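Local coordinates for putative pyridoxal phosphate-dependent transferase (Clostridium difficile, PDB 4DQ6), which belongs to the class I and II aminotransferase family, binds pyridoxal-5'-phosphate and is probably a transferase dependent on that cofactor, at residues Gly190-Cys193 and Leu194-Val198; Thr182-Glu185 and Leu186-Leu189; Ile217-Ala220 and Ser221-Lys224. All coordinates share one frame; numbering follows the deposited sequence.

Contacts 1 and 2 divide helix 183-195 between them: contact 2 holds its start, contact 1 its end, with centres about 12 Å apart. Contact 3 lies later in the chain, in the loop between strand 199-203 and helix 224-228, and packs on the same helix, Leu186 CB standing 3.6 Å from Ile222 CD1. All three are partly buried. Contact 2 has the most exposed set, with three lysines and an aspartate along its outer side; contact 3 has no exposed residue among those that touch. Their chemistry follows position: a capping box at the helix start, a Schellman motif at its end, and a turn built on one shared carbonyl in the loop.

Contact 1. Residues Gly190-Cys193 and Leu194-Val198; sequences GDIC and LKHNV
Cys193 and Val198 meet at the end of helix 183-195, where both backbone and side chains join them. Among the backbone bonds, Val198 N gives its hydrogen to Cys193 O at 2.8 Å and 173°, a nearly straight bond reaching five residues back. The turns before it keep the helical spacing of four: Leu194 N to Gly190 O at 2.9 Å, then Lys195 N to Asp191 O. His196 N, donating to Ile192 O at 3.2 Å, is longer and more bent, and its second approach, to Cys193 O, is weak. This lengthening marks the place where the helix unwinds. Asn197 has positive phi (55°) and is the C-prime residue of a Schellman motif, completed by Asn197 N donating to Leu194 O at 3.2 Å. Turned round in this way, the chain can leave the helix within the beta-alpha-beta unit formed by strand 165-171, helix 183-195 and strand 199-203.

Apolar packing follows the same reversal. Cys193 CB lies 4.0 Å from Val198 CB, and SG approaches the valine alongside CG1 at 4.2 Å. Val198 carries CG1 opposite its backbone N (chi1 176°), which brings this methyl to the sulfur. Both residues also rest on Phe168 of strand 165-171.

The imidazole contact is of a third kind. The ring of His196 turns an edge to Ile192 O, which lies near the ring plane and 3.4 Å from CD2, while Ile192 CG2 touches that same carbon. NE2 is engaged by Glu159 of helix 155-161, a bond that would fix the rotation of the ring.

Contact 2. Residues Thr182-Glu185 and Leu186-Leu189; sequences TKDE and LKKL
Leu186 N donates to Thr182 O at 2.9 Å and Lys187 N to Lys183 O at 2.8 Å, the bonds that begin the i to i+4 series of helix 183-195. Glu185 reaches back to the same threonine, and its side chain can be followed outward. Its CB sits beside the next peptide, that of Leu186. CG stands anti to the carbonyl carbon (chi1 -74°), and the chain runs on extended to the carboxylate, which thereby returns to the open first turn. There OE1 takes the hydrogen of Thr182 N at 2.9 Å and 176°, using its anti lone pair; the approach of Thr182 OG1 to the same oxygen is weak. OE1 also makes a salt bridge with Arg179, so this oxygen has more than one partner, and OE2 is hydrogen-bonded too, outside this helix turn. In return Glu185 N donates to Thr182 OG1 at 3.1 Å, and the reciprocal pair is a capping box with Thr182 as N-cap.

On the outer side, the aliphatic part of Lys187 passes Lys183, Lys187 CE coming 3.9 Å from Lys183 CD. It runs alongside Asp184, whose OD1 remains 4.6 Å from Lys187 NZ, a nearby opposite charge beyond salt-bridge range.

Lys188, on a flank of the helix, leads its end away from this turn and makes a cation-pi contact with Tyr155 of helix 155-161. The buried side faces the protein: Leu186 and Leu189 pack on Leu170 of strand 165-171, and Leu186 also touches Ile222 in the loop before helix 224-228.

Contact 3. Residues Ile217-Ala220 and Ser221-Lys224; sequences IPMA and SISK
Ser221 folds its hydroxyl back over Pro218, and two bonds from this one serine converge on the proline carbonyl. They arrive from different directions. Ser221 OG donates to Pro218 O at 2.7 Å, in the carbonyl plane and on a lone pair, with a C=O...donor angle of 136°. Ser221 N donates to the same oxygen at 2.9 Å, but from 59° above that plane. With chi1 at 76° the serine places OG between its own backbone N and carbonyl carbon, from where the hydroxyl can reach three residues back. The serine oxygen OG also lies over one face of the proline ring, nearest Pro218 CD at 3.4 Å.

The hydrogen bond from Ser221 N to Pro218 O closes a type I beta turn, with Met219 and Ala220 at its corners, and a weak bond from Ile222 N to Met219 O, 3.4 Å long, spans the next, overlapping one. Both turns lie in the loop between strand 199-203 and helix 224-228. Ser223 is the N-cap of the following helix, its OG accepting from Phe226 N.

The two isoleucines cross at about a right angle: Ile217 presents its CG2 branch to the CG1 arm of Ile222, 3.8 Å away, with Ile222 CD1 4.0 Å from the same methyl. CG2 of Ile217 lies anti to the backbone N, which puts this branch, and not CG1, against its neighbour. Met219 meets the end of that arm less closely, SD being 4.3 Å from Ile222 CD1. Ile217 and Met219 also touch Leu186 of helix 183-195, whereas Pro218, Ala220 and Ser221 contact Trp86.

Contact 1. Residues Gly190-Cys193 and Leu194-Val198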
loop_
_atom_site.group_PDB
_atom_site.type_symbol
_atom_site.label_atom_id
_atom_site.label_comp_id
_atom_site.label_asym_id
_atom_site.label_seq_id
_atom_site.Cartn_x
_atom_site.Cartn_y
_atom_site.Cartn_z
ATOM N N GLY A 190 6.685 -31.416 1.014
ATOM C CA GLY A 190 6.688 -30.890 2.356
ATOM C C GLY A 190 7.509 -31.792 3.266
ATOM O O GLY A 190 8.090 -31.315 4.214
ATOM N N ASP A 191 7.535 -33.079 2.948
ATOM C CA ASP A 191 8.372 -34.019 3.705
ATOM C C ASP A 191 9.830 -33.712 3.526
ATOM O O ASP A 191 10.598 -33.741 4.501
ATOM C CB ASP A 191 8.084 -35.442 3.251
ATOM C CG ASP A 191 6.822 -35.983 3.838
ATOM O OD1 ASP A 191 6.278 -35.359 4.782
ATOM O OD2 ASP A 191 6.382 -37.071 3.377
ATOM N N ILE A 192 10.238 -33.439 2.297
ATOM C CA ILE A 192 11.614 -33.022 2.042
ATOM C C ILE A 192 11.976 -31.790 2.866
ATOM O O ILE A 192 12.974 -31.716 3.541
ATOM C CB ILE A 192 11.852 -32.753 0.533
ATOM C CG1 ILE A 192 11.787 -34.075 -0.249
ATOM C CG2 ILE A 192 13.218 -32.112 0.302
ATOM C CD1 ILE A 192 11.807 -33.890 -1.753
ATOM N N CYS A 193 11.102 -30.805 2.854
ATOM C CA CYS A 193 11.421 -29.545 3.497
ATOM C C CYS A 193 11.440 -29.686 5.018
ATOM O O CYS A 193 12.354 -29.163 5.666
ATOM C CB CYS A 193 10.434 -28.479 3.062
ATOM S SG CYS A 193 10.683 -27.912 1.374
ATOM N N LEU A 194 10.463 -30.391 5.573
ATOM C CA LEU A 194 10.462 -30.673 7.023
ATOM C C LEU A 194 11.774 -31.333 7.408
ATOM O O LEU A 194 12.388 -30.968 8.437
ATOM C CB LEU A 194 9.345 -31.649 7.366
ATOM C CG LEU A 194 7.985 -31.180 7.851
ATOM C CD1 LEU A 194 6.971 -32.316 7.815
ATOM C CD2 LEU A 194 8.157 -30.646 9.277
ATOM N N LYS A 195 12.197 -32.307 6.601
ATOM C CA LYS A 195 13.371 -33.115 6.928
ATOM C C LYS A 195 14.608 -32.242 7.044
ATOM O O LYS A 195 15.469 -32.466 7.905
ATOM C CB LYS A 195 13.585 -34.198 5.847
ATOM C CG LYS A 195 14.405 -35.406 6.236
ATOM C CD LYS A 195 14.020 -36.598 5.353
ATOM C CE LYS A 195 15.213 -37.359 4.816
ATOM N NZ LYS A 195 15.798 -38.231 5.889
ATOM N N HIS A 196 14.712 -31.244 6.179
ATOM C CA HIS A 196 15.896 -30.422 6.056
ATOM C C HIS A 196 15.743 -29.083 6.720
ATOM O O HIS A 196 16.573 -28.219 6.547
ATOM C CB HIS A 196 16.304 -30.247 4.605
ATOM C CG HIS A 196 16.854 -31.509 3.970
ATOM N ND1 HIS A 196 18.119 -31.964 4.205
ATOM C CD2 HIS A 196 16.250 -32.436 3.123
ATOM C CE1 HIS A 196 18.306 -33.102 3.502
ATOM N NE2 HIS A 196 17.160 -33.376 2.827
ATOM N N ASN A 197 14.703 -28.944 7.521
ATOM C CA ASN A 197 14.398 -27.725 8.260
ATOM C C ASN A 197 14.297 -26.505 7.359
ATOM O O ASN A 197 14.866 -25.454 7.672
ATOM C CB ASN A 197 15.423 -27.470 9.367
ATOM C CG ASN A 197 15.480 -28.601 10.391
ATOM O OD1 ASN A 197 16.460 -29.354 10.450
ATOM N ND2 ASN A 197 14.432 -28.717 11.219
ATOM N N VAL A 198 13.550 -26.657 6.259
ATOM C CA VAL A 198 13.382 -25.605 5.257
ATOM C C VAL A 198 11.939 -25.205 5.442
ATOM O O VAL A 198 11.025 -26.062 5.369
ATOM C CB VAL A 198 13.546 -26.061 3.798
ATOM C CG1 VAL A 198 13.260 -24.954 2.784
ATOM C CG2 VAL A 198 14.946 -26.572 3.528
#

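Contact 2. Residues Thr182-Glu185 and Leu186-Leu189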
loop_
_atom_site.group_PDB
_atom_site.type_symbol
_atom_site.label_atom_id
_atom_site.label_comp_id
_atom_site.label_asym_id
_atom_site.label_seq_id
_atom_site.Cartn_x
_atom_site.Cartn_y
_atom_site.Cartn_z
ATOM N N THR A 182 -1.238 -32.130 -6.631
ATOM C CA THR A 182 -2.067 -33.048 -5.859
ATOM C C THR A 182 -1.539 -33.146 -4.414
ATOM O O THR A 182 -0.414 -32.722 -4.105
ATOM C CB THR A 182 -2.070 -34.456 -6.465
ATOM O OG1 THR A 182 -0.734 -34.976 -6.326
ATOM C CG2 THR A 182 -2.454 -34.430 -7.965
ATOM N N LYS A 183 -2.389 -33.615 -3.529
ATOM C CA LYS A 183 -1.984 -33.798 -2.132
ATOM C C LYS A 183 -0.744 -34.618 -2.063
ATOM O O LYS A 183 0.179 -34.276 -1.325
ATOM C CB LYS A 183 -3.110 -34.427 -1.360
ATOM C CG LYS A 183 -2.737 -34.682 0.089
ATOM C CD LYS A 183 -3.784 -35.592 0.700
ATOM C CE LYS A 183 -4.956 -34.748 1.150
ATOM N NZ LYS A 183 -4.577 -33.894 2.320
ATOM N N ASP A 184 -0.686 -35.703 -2.824
ATOM C CA ASP A 184 0.525 -36.525 -2.771
ATOM C C ASP A 184 1.784 -35.827 -3.294
ATOM O O ASP A 184 2.925 -36.035 -2.783
ATOM C CB ASP A 184 0.334 -37.860 -3.481
ATOM C CG ASP A 184 -0.573 -38.845 -2.707
ATOM O OD1 ASP A 184 -0.892 -38.613 -1.528
ATOM O OD2 ASP A 184 -0.897 -39.909 -3.310
ATOM N N GLU A 185 1.625 -34.956 -4.288
ATOM C CA GLU A 185 2.770 -34.183 -4.747
ATOM C C GLU A 185 3.241 -33.190 -3.680
ATOM O O GLU A 185 4.431 -32.970 -3.478
ATOM C CB GLU A 185 2.482 -33.440 -6.051
ATOM C CG GLU A 185 2.435 -34.316 -7.269
ATOM C CD GLU A 185 1.955 -33.579 -8.508
ATOM O OE1 GLU A 185 0.867 -33.028 -8.427
ATOM O OE2 GLU A 185 2.688 -33.586 -9.530
ATOM N N LEU A 186 2.293 -32.597 -2.979
ATOM C CA LEU A 186 2.598 -31.635 -1.933
ATOM C C LEU A 186 3.162 -32.315 -0.699
ATOM O O LEU A 186 4.129 -31.810 -0.087
ATOM C CB LEU A 186 1.344 -30.867 -1.565
ATOM C CG LEU A 186 0.824 -29.964 -2.689
ATOM C CD1 LEU A 186 -0.584 -29.511 -2.330
ATOM C CD2 LEU A 186 1.774 -28.788 -2.880
ATOM N N LYS A 187 2.666 -33.507 -0.394
ATOM C CA LYS A 187 3.259 -34.287 0.721
ATOM C C LYS A 187 4.695 -34.609 0.456
ATOM O O LYS A 187 5.522 -34.493 1.346
ATOM C CB LYS A 187 2.519 -35.598 0.886
ATOM C CG LYS A 187 1.178 -35.428 1.549
ATOM C CD LYS A 187 0.385 -36.743 1.483
ATOM C CE LYS A 187 -0.590 -36.829 2.640
ATOM N NZ LYS A 187 -0.755 -38.262 3.019
ATOM N N LYS A 188 5.000 -35.022 -0.769
ATOM C CA LYS A 188 6.408 -35.376 -1.047
ATOM C C LYS A 188 7.320 -34.170 -0.871
ATOM O O LYS A 188 8.384 -34.259 -0.268
ATOM C CB LYS A 188 6.522 -36.005 -2.423
ATOM C CG LYS A 188 7.846 -36.737 -2.623
ATOM C CD LYS A 188 7.743 -37.628 -3.848
ATOM C CE LYS A 188 9.099 -38.053 -4.338
ATOM N NZ LYS A 188 9.637 -39.132 -3.485
ATOM N N LEU A 189 6.904 -33.000 -1.336
ATOM C CA LEU A 189 7.684 -31.770 -1.168
ATOM C C LEU A 189 7.800 -31.387 0.296
ATOM O O LEU A 189 8.862 -30.996 0.768
ATOM C CB LEU A 189 7.038 -30.601 -1.947
ATOM C CG LEU A 189 7.613 -29.192 -1.770
ATOM C CD1 LEU A 189 9.102 -29.207 -2.221
ATOM C CD2 LEU A 189 6.618 -28.203 -2.484
#

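Contact 3. Residues Ile217-Ala220 and Ser221-Lys224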
loop_
_atom_site.group_PDB
_atom_site.type_symbol
_atom_site.label_atom_id
_atom_site.label_comp_id
_atom_site.label_asym_id
_atom_site.label_seq_id
_atom_site.Cartn_x
_atom_site.Cartn_y
_atom_site.Cartn_z
ATOM N N ILE A 217 -5.460 -27.686 -2.947
ATOM C CA ILE A 217 -5.055 -28.163 -1.610
ATOM C C ILE A 217 -4.043 -27.181 -1.023
ATOM O O ILE A 217 -2.916 -27.117 -1.517
ATOM C CB ILE A 217 -4.345 -29.534 -1.718
ATOM C CG1 ILE A 217 -5.189 -30.551 -2.478
ATOM C CG2 ILE A 217 -3.928 -30.035 -0.341
ATOM C CD1 ILE A 217 -6.541 -30.837 -1.899
ATOM N N PRO A 218 -4.395 -26.414 -0.000
ATOM C CA PRO A 218 -3.433 -25.554 0.637
ATOM C C PRO A 218 -2.365 -26.462 1.237
ATOM O O PRO A 218 -2.673 -27.410 1.967
ATOM C CB PRO A 218 -4.270 -24.780 1.678
ATOM C CG PRO A 218 -5.675 -24.906 1.145
ATOM C CD PRO A 218 -5.746 -26.221 0.515
ATOM N N MET A 219 -1.112 -26.100 1.013
ATOM C CA MET A 219 -0.061 -26.897 1.574
ATOM C C MET A 219 -0.166 -27.034 3.086
ATOM O O MET A 219 0.064 -28.100 3.675
ATOM C CB MET A 219 1.268 -26.262 1.185
ATOM C CG MET A 219 2.505 -26.842 1.856
ATOM S SD MET A 219 2.903 -28.587 1.495
ATOM C CE MET A 219 4.148 -28.339 0.227
ATOM N N ALA A 220 -0.466 -25.933 3.744
ATOM C CA ALA A 220 -0.554 -25.918 5.205
ATOM C C ALA A 220 -1.718 -26.736 5.746
ATOM O O ALA A 220 -1.750 -27.011 6.950
ATOM C CB ALA A 220 -0.733 -24.468 5.675
ATOM N N SER A 221 -2.663 -27.131 4.894
ATOM C CA SER A 221 -3.886 -27.813 5.310
ATOM C C SER A 221 -3.722 -29.339 5.459
ATOM O O SER A 221 -4.618 -30.035 5.932
ATOM C CB SER A 221 -5.031 -27.540 4.316
ATOM O OG SER A 221 -4.902 -28.291 3.114
ATOM N N ILE A 222 -2.588 -29.849 4.994
ATOM C CA ILE A 222 -2.411 -31.310 4.844
ATOM C C ILE A 222 -2.214 -32.046 6.178
ATOM O O ILE A 222 -2.730 -33.156 6.360
ATOM C CB ILE A 222 -1.265 -31.613 3.871
ATOM C CG1 ILE A 222 -1.683 -31.102 2.491
ATOM C CG2 ILE A 222 -0.926 -33.124 3.823
ATOM C CD1 ILE A 222 -0.549 -31.187 1.478
ATOM N N SER A 223 -1.521 -31.396 7.094
ATOM C CA SER A 223 -1.247 -31.955 8.420
ATOM C C SER A 223 -0.857 -30.847 9.380
ATOM O O SER A 223 -0.473 -29.747 8.985
ATOM C CB SER A 223 -0.124 -32.976 8.335
ATOM O OG SER A 223 1.149 -32.383 8.135
ATOM N N LYS A 224 -0.876 -31.176 10.660
ATOM C CA LYS A 224 -0.471 -30.208 11.671
ATOM C C LYS A 224 0.998 -29.856 11.535
ATOM O O LYS A 224 1.400 -28.743 11.813
ATOM C CB LYS A 224 -0.721 -30.769 13.094
ATOM C CG LYS A 224 -2.200 -30.850 13.429
ATOM C CD LYS A 224 -2.885 -29.483 13.463
ATOM C CE LYS A 224 -4.358 -29.617 13.860
ATOM N NZ LYS A 224 -4.751 -28.537 14.820
#